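Local coordinates for P450 epoxidase (Sorangium cellulosum, PDB 1Q5D), which belongs to the cytochrome P450 family of haem proteins and holds its porphyrin and a second bound ligand inside a mainly helical fold, at residues 56-61 / 354-359; 227-232 / 245-250. All blocks are in the same frame, centred on the assembly; numbering follows the deposited sequence.

Interaction 1: residues 56-61 / 354-359; sequences HDVSAV and ASLAYG. With HEM (protoporphyrin IX containing Fe), chain B.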
loop_
_atom_site.group_PDB
_atom_site.type_symbol
_atom_site.label_atom_id
_atom_site.label_comp_id
_atom_site.label_asym_id
_atom_site.label_seq_id
_atom_site.Cartn_x
_atom_site.Cartn_y
_atom_site.Cartn_z
ATOM N N HIS A 56 20.867 -3.449 0.060
ATOM C CA HIS A 56 21.566 -2.905 -1.110
ATOM C C HIS A 56 21.177 -3.573 -2.414
ATOM O O HIS A 56 21.105 -2.917 -3.456
ATOM C CB HIS A 56 23.080 -2.894 -0.908
ATOM C CG HIS A 56 23.547 -1.759 -0.048
ATOM N ND1 HIS A 56 23.968 -1.932 1.254
ATOM C CD2 HIS A 56 23.611 -0.428 -0.292
ATOM C CE1 HIS A 56 24.291 -0.758 1.769
ATOM N NE2 HIS A 56 24.083 0.170 0.853
ATOM N N ASP A 57 20.911 -4.876 -2.357
ATOM C CA ASP A 57 20.468 -5.595 -3.542
ATOM C C ASP A 57 19.030 -5.203 -3.894
ATOM O O ASP A 57 18.703 -4.970 -5.056
ATOM C CB ASP A 57 20.583 -7.107 -3.327
ATOM C CG ASP A 57 21.968 -7.520 -2.864
ATOM O OD1 ASP A 57 22.937 -7.171 -3.565
ATOM O OD2 ASP A 57 22.189 -8.160 -1.814
ATOM N N VAL A 58 18.173 -5.140 -2.883
ATOM C CA VAL A 58 16.795 -4.685 -3.075
ATOM C C VAL A 58 16.746 -3.261 -3.656
ATOM O O VAL A 58 16.082 -2.998 -4.668
ATOM C CB VAL A 58 16.027 -4.739 -1.747
ATOM C CG1 VAL A 58 14.734 -3.971 -1.844
ATOM C CG2 VAL A 58 15.757 -6.189 -1.351
ATOM N N SER A 59 17.458 -2.348 -3.016
ATOM C CA SER A 59 17.482 -0.971 -3.474
ATOM C C SER A 59 18.023 -0.867 -4.895
ATOM O O SER A 59 17.494 -0.120 -5.708
ATOM C CB SER A 59 18.304 -0.105 -2.522
ATOM O OG SER A 59 18.535 1.160 -3.105
ATOM N N ALA A 60 19.065 -1.632 -5.199
ATOM C CA ALA A 60 19.677 -1.585 -6.529
ATOM C C ALA A 60 18.697 -1.981 -7.623
ATOM O O ALA A 60 18.606 -1.321 -8.656
ATOM C CB ALA A 60 20.919 -2.462 -6.577
ATOM N N VAL A 61 17.944 -3.052 -7.379
ATOM C CA VAL A 61 16.983 -3.555 -8.356
ATOM C C VAL A 61 15.901 -2.523 -8.707
ATOM O O VAL A 61 15.467 -2.436 -9.854
ATOM C CB VAL A 61 16.341 -4.878 -7.884
ATOM C CG1 VAL A 61 15.112 -5.217 -8.709
ATOM C CG2 VAL A 61 17.361 -6.005 -7.966
ATOM N N ALA A 354 16.470 6.313 4.429
ATOM C CA ALA A 354 16.794 5.141 3.612
ATOM C C ALA A 354 15.640 4.131 3.512
ATOM O O ALA A 354 15.722 3.164 2.756
ATOM C CB ALA A 354 18.067 4.454 4.131
ATOM N N SER A 355 14.566 4.344 4.259
ATOM C CA SER A 355 13.415 3.426 4.152
ATOM C C SER A 355 12.941 3.314 2.696
ATOM O O SER A 355 12.833 4.322 2.011
ATOM C CB SER A 355 12.290 3.863 5.080
ATOM O OG SER A 355 11.136 3.037 4.913
ATOM N N LEU A 356 12.685 2.093 2.224
ATOM C CA LEU A 356 12.197 1.853 0.848
ATOM C C LEU A 356 10.686 1.561 0.826
ATOM O O LEU A 356 10.123 1.175 -0.214
ATOM C CB LEU A 356 12.932 0.657 0.203
ATOM C CG LEU A 356 14.460 0.687 0.108
ATOM C CD1 LEU A 356 15.050 -0.715 -0.076
ATOM C CD2 LEU A 356 14.879 1.567 -1.041
ATOM N N ALA A 357 10.051 1.757 1.972
ATOM C CA ALA A 357 8.624 1.462 2.184
ATOM C C ALA A 357 7.702 2.014 1.084
ATOM O O ALA A 357 6.694 1.386 0.738
ATOM C CB ALA A 357 8.191 1.948 3.566
ATOM N N TYR A 358 8.054 3.170 0.516
ATOM C CA TYR A 358 7.244 3.762 -0.552
ATOM C C TYR A 358 7.905 3.643 -1.911
ATOM O O TYR A 358 7.527 4.344 -2.854
ATOM C CB TYR A 358 6.933 5.230 -0.261
ATOM C CG TYR A 358 6.017 5.444 0.917
ATOM C CD1 TYR A 358 6.528 5.741 2.174
ATOM C CD2 TYR A 358 4.630 5.357 0.775
ATOM C CE1 TYR A 358 5.689 5.952 3.258
ATOM C CE2 TYR A 358 3.782 5.559 1.872
ATOM C CZ TYR A 358 4.320 5.859 3.099
ATOM O OH TYR A 358 3.503 6.084 4.186
ATOM N N GLY A 359 8.904 2.760 -2.018
ATOM C CA GLY A 359 9.526 2.482 -3.291
ATOM C C GLY A 359 10.627 3.466 -3.675
ATOM O O GLY A 359 10.924 4.390 -2.917
HETATM C CHA HEM B . 3.139 2.371 -5.832
HETATM C CHB HEM B . 3.583 1.615 -1.093
HETATM C CHC HEM B . -0.249 4.495 -0.280
HETATM C CHD HEM B . -1.027 4.755 -5.016
HETATM C C1A HEM B . 3.642 1.993 -4.615
HETATM C C2A HEM B . 4.874 1.272 -4.395
HETATM C C3A HEM B . 4.989 1.045 -3.086
HETATM C C4A HEM B . 3.837 1.625 -2.436
HETATM C CMA HEM B . 6.160 0.301 -2.387
HETATM C CAA HEM B . 5.867 0.846 -5.502
HETATM C CBA HEM B . 5.644 -0.617 -5.894
HETATM C CGA HEM B . 6.700 -1.030 -6.906
HETATM O O1A HEM B . 6.614 -2.171 -7.457
HETATM O O2A HEM B . 7.623 -0.212 -7.184
HETATM C C1B HEM B . 2.585 2.334 -0.501
HETATM C C2B HEM B . 2.398 2.406 0.927
HETATM C C3B HEM B . 1.345 3.174 1.156
HETATM C C4B HEM B . 0.818 3.634 -0.112
HETATM C CMB HEM B . 3.236 1.692 2.023
HETATM C CAB HEM B . 0.862 3.483 2.584
HETATM C CBB HEM B . -0.374 3.904 2.832
HETATM C C1C HEM B . -0.780 4.859 -1.481
HETATM C C2C HEM B . -1.889 5.763 -1.692
HETATM C C3C HEM B . -2.095 5.823 -3.011
HETATM C C4C HEM B . -1.114 4.974 -3.661
HETATM C CMC HEM B . -2.645 6.489 -0.547
HETATM C CAC HEM B . -3.137 6.612 -3.824
HETATM C CBC HEM B . -3.847 7.588 -3.262
HETATM C C1D HEM B . -0.017 4.083 -5.657
HETATM C C2D HEM B . 0.004 3.856 -7.072
HETATM C C3D HEM B . 1.297 3.121 -7.337
HETATM C C4D HEM B . 1.917 2.959 -6.050
HETATM C CMD HEM B . -1.056 4.294 -8.096
HETATM C CAD HEM B . 1.846 2.662 -8.699
HETATM C CBD HEM B . 2.958 3.660 -9.044
HETATM C CGD HEM B . 3.610 3.300 -10.355
HETATM O O1D HEM B . 3.695 2.082 -10.656
HETATM O O2D HEM B . 4.035 4.224 -11.112
HETATM N NA HEM B . 3.024 2.200 -3.401
HETATM N NB HEM B . 1.607 3.099 -1.137
HETATM N NC HEM B . -0.348 4.396 -2.697
HETATM N ND HEM B . 1.117 3.536 -5.080
HETATM FE FE HEM B . 1.444 3.435 -3.052
HETATM O O HOH W 1 0.285 1.558 -3.043
#
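Val-58, on the short helix 55-62, meets Leu-356 through single methyl groups: its CG1 lies 3.7 Å from CD1 of the leucine, the two side chains crossing obliquely. With CG1 anti to the backbone N (chi1 166°), that branch is the one directed at the loop 354-359. Behind the contact Val-58 rests on Leu-52 of the neighbouring strand 49-52, which places it between sheet and loop. One residue on, Ser-59 makes its closest approach with CB. That carbon sits 4.1 Å from Leu-356 CD1 and is equally distant from CD2, so both branches of the leucine face it; OG is only slightly farther from CD2, a methyl group that offers it no hydrogen bond.

Leu-356 is the sole residue of 354-359 to reach the helix, and it also opens a type I turn, closed by the 2.7 Å hydrogen bond from Gly-359 N to Leu-356 O. Beyond it the loop passes along the haem edge and then under one face. Ala-357 O approaches the porphyrin methyl CMA, and the Tyr-358 ring lies obliquely to the macrocycle, with CE2 3.5 Å from HEM C3B, on the face opposite the iron-bound water. Tyr-358 stands where the P450 haem-binding signature usually has phenylalanine. Gly-359 follows with a phi of 84° and psi near 180°, where a CB would run into the preceding carbonyl O and meet a tight haem side.

Helix and loop meet through methyl and methylene carbons at van der Waals distance, with no polar pairing between them. Such packing is non-directional, while the haem-side turn is held by the Gly-359 to Leu-356 bond and by backbone bonding of Tyr-358 to Cys-365, the cysteine of the signature.

Interaction 2: residues 227-232 / 245-250; sequences TMLLQA and VALVGA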
loop_
_atom_site.group_PDB
_atom_site.type_symbol
_atom_site.label_atom_id
_atom_site.label_comp_id
_atom_site.label_asym_id
_atom_site.label_seq_id
_atom_site.Cartn_x
_atom_site.Cartn_y
_atom_site.Cartn_z
ATOM N N THR A 227 -11.229 16.019 -13.473
ATOM C CA THR A 227 -11.438 16.929 -14.601
ATOM C C THR A 227 -10.144 17.096 -15.387
ATOM O O THR A 227 -10.134 17.061 -16.621
ATOM C CB THR A 227 -11.925 18.303 -14.108
ATOM O OG1 THR A 227 -13.245 18.176 -13.582
ATOM C CG2 THR A 227 -12.099 19.287 -15.276
ATOM N N MET A 228 -9.045 17.289 -14.661
ATOM C CA MET A 228 -7.739 17.450 -15.300
ATOM C C MET A 228 -7.396 16.236 -16.161
ATOM O O MET A 228 -6.973 16.380 -17.318
ATOM C CB MET A 228 -6.648 17.694 -14.243
ATOM C CG MET A 228 -5.261 17.921 -14.836
ATOM S SD MET A 228 -4.400 16.361 -15.158
ATOM C CE MET A 228 -4.236 15.746 -13.440
ATOM N N LEU A 229 -7.591 15.042 -15.609
ATOM C CA LEU A 229 -7.316 13.815 -16.349
ATOM C C LEU A 229 -8.231 13.721 -17.571
ATOM O O LEU A 229 -7.787 13.402 -18.678
ATOM C CB LEU A 229 -7.480 12.574 -15.445
ATOM C CG LEU A 229 -6.451 12.456 -14.315
ATOM C CD1 LEU A 229 -6.838 11.347 -13.305
ATOM C CD2 LEU A 229 -5.045 12.224 -14.881
ATOM N N LEU A 230 -9.502 14.036 -17.379
ATOM C CA LEU A 230 -10.456 13.940 -18.482
ATOM C C LEU A 230 -10.089 14.869 -19.639
ATOM O O LEU A 230 -10.187 14.486 -20.803
ATOM C CB LEU A 230 -11.869 14.199 -17.976
ATOM C CG LEU A 230 -12.362 13.060 -17.082
ATOM C CD1 LEU A 230 -13.431 13.524 -16.078
ATOM C CD2 LEU A 230 -12.842 11.893 -17.926
ATOM N N GLN A 231 -9.626 16.070 -19.310
ATOM C CA GLN A 231 -9.208 17.025 -20.324
ATOM C C GLN A 231 -7.975 16.540 -21.072
ATOM O O GLN A 231 -7.902 16.656 -22.297
ATOM C CB GLN A 231 -8.952 18.386 -19.698
ATOM C CG GLN A 231 -10.206 19.063 -19.209
ATOM C CD GLN A 231 -9.917 20.424 -18.613
ATOM O OE1 GLN A 231 -10.835 21.160 -18.253
ATOM N NE2 GLN A 231 -8.638 20.769 -18.518
ATOM N N ALA A 232 -7.014 15.984 -20.338
ATOM C CA ALA A 232 -5.850 15.352 -20.946
ATOM C C ALA A 232 -6.270 14.274 -21.944
ATOM O O ALA A 232 -5.677 14.141 -23.020
ATOM C CB ALA A 232 -4.947 14.742 -19.865
ATOM N N VAL A 245 -8.859 5.193 -17.046
ATOM C CA VAL A 245 -9.672 4.332 -16.194
ATOM C C VAL A 245 -8.764 3.458 -15.337
ATOM O O VAL A 245 -9.007 3.278 -14.149
ATOM C CB VAL A 245 -10.647 3.457 -17.019
ATOM C CG1 VAL A 245 -11.420 2.502 -16.105
ATOM C CG2 VAL A 245 -11.626 4.352 -17.771
ATOM N N ALA A 246 -7.692 2.955 -15.942
ATOM C CA ALA A 246 -6.757 2.107 -15.205
ATOM C C ALA A 246 -6.079 2.895 -14.089
ATOM O O ALA A 246 -5.792 2.345 -13.038
ATOM C CB ALA A 246 -5.735 1.522 -16.115
ATOM N N LEU A 247 -5.835 4.176 -14.335
ATOM C CA LEU A 247 -5.166 5.041 -13.350
ATOM C C LEU A 247 -6.003 5.288 -12.110
ATOM O O LEU A 247 -5.520 5.160 -10.965
ATOM C CB LEU A 247 -4.773 6.380 -13.994
ATOM C CG LEU A 247 -4.154 7.400 -13.045
ATOM C CD1 LEU A 247 -2.810 6.888 -12.531
ATOM C CD2 LEU A 247 -3.973 8.773 -13.714
ATOM N N VAL A 248 -7.251 5.668 -12.330
ATOM C CA VAL A 248 -8.151 5.957 -11.227
ATOM C C VAL A 248 -8.443 4.669 -10.479
ATOM O O VAL A 248 -8.435 4.643 -9.249
ATOM C CB VAL A 248 -9.449 6.664 -11.713
ATOM C CG1 VAL A 248 -10.363 6.991 -10.540
ATOM C CG2 VAL A 248 -9.099 7.933 -12.471
ATOM N N GLY A 249 -8.625 3.575 -11.215
ATOM C CA GLY A 249 -8.858 2.304 -10.557
ATOM C C GLY A 249 -7.684 1.904 -9.679
ATOM O O GLY A 249 -7.855 1.411 -8.560
ATOM N N ALA A 250 -6.482 2.130 -10.191
ATOM C CA ALA A 250 -5.265 1.755 -9.474
ATOM C C ALA A 250 -5.057 2.624 -8.236
ATOM O O ALA A 250 -4.666 2.131 -7.171
ATOM C CB ALA A 250 -4.055 1.812 -10.413
#
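Leu-229 and Leu-247 supply the closest approach between these two helical segments, a leucine-on-leucine contact in which the side chains cross at about a right angle. The terminal fork of Leu-229 receives one methyl of its partner: Leu-247 CD2 lies 3.8 Å from Leu-229 CD2 and 3.9 Å from Leu-229 CD1. Leu-247 carries its CG anti to the backbone N (chi1 176°), which leads the branched end out from its own helix to meet that fork.

A second apolar contact, looser than the first, joins Leu-229 to Val-248. Here CD1 of the leucine comes 4.2 Å from CG2 of the valine, at an oblique angle between the side chains. Leu-229 is therefore the single residue of 227-232 that touches 245-250, and it reaches two successive residues there. The backbones stay well separated, with the CA atoms of Leu-229 and Val-248 9.4 Å apart, and the side chains bridge this distance.

In the P450 fold, helix 225-234 corresponds to helix H, and helix 241-255 to the first part of the long central helix that follows it and passes over the haem. The contact joins this adjacent pair just before the long helix enters the centre of the molecule. Ala-250 touches the second bound ligand, EPB, and the side chain of Leu-247 comes within about 5 Å of the haem between nearest atoms.

Further apolar neighbours lie beside this packing. Leu-109 and Val-110 of helix 100-110 lie against Leu-229 and Leu-247, respectively, while Leu-209 of helix 195-218 meets Val-248. Leu-239, in the loop between the two helices, and Leu-244, near the start of helix 241-255, also pack on Leu-229.

The two contacts lie 28 Å apart between centres and about 13 Å between nearest atoms, and they do not touch. Interaction 2 is nested along the chain within interaction 1: residues 227-232 and 245-250 are close in sequence and join consecutive helices, whereas 56-61 and 354-359 bring together distant parts of the chain, beside the five-stranded sheet. They share no helix or strand, and what relates them is the haem. The loop 354-359 touches the porphyrin directly, on its proximal side, while interaction 2 joins helix 225-234 to helix 241-255, whose Leu-247 side chain lies about 5 Å from the haem and which reaches the second bound ligand through Ala-250.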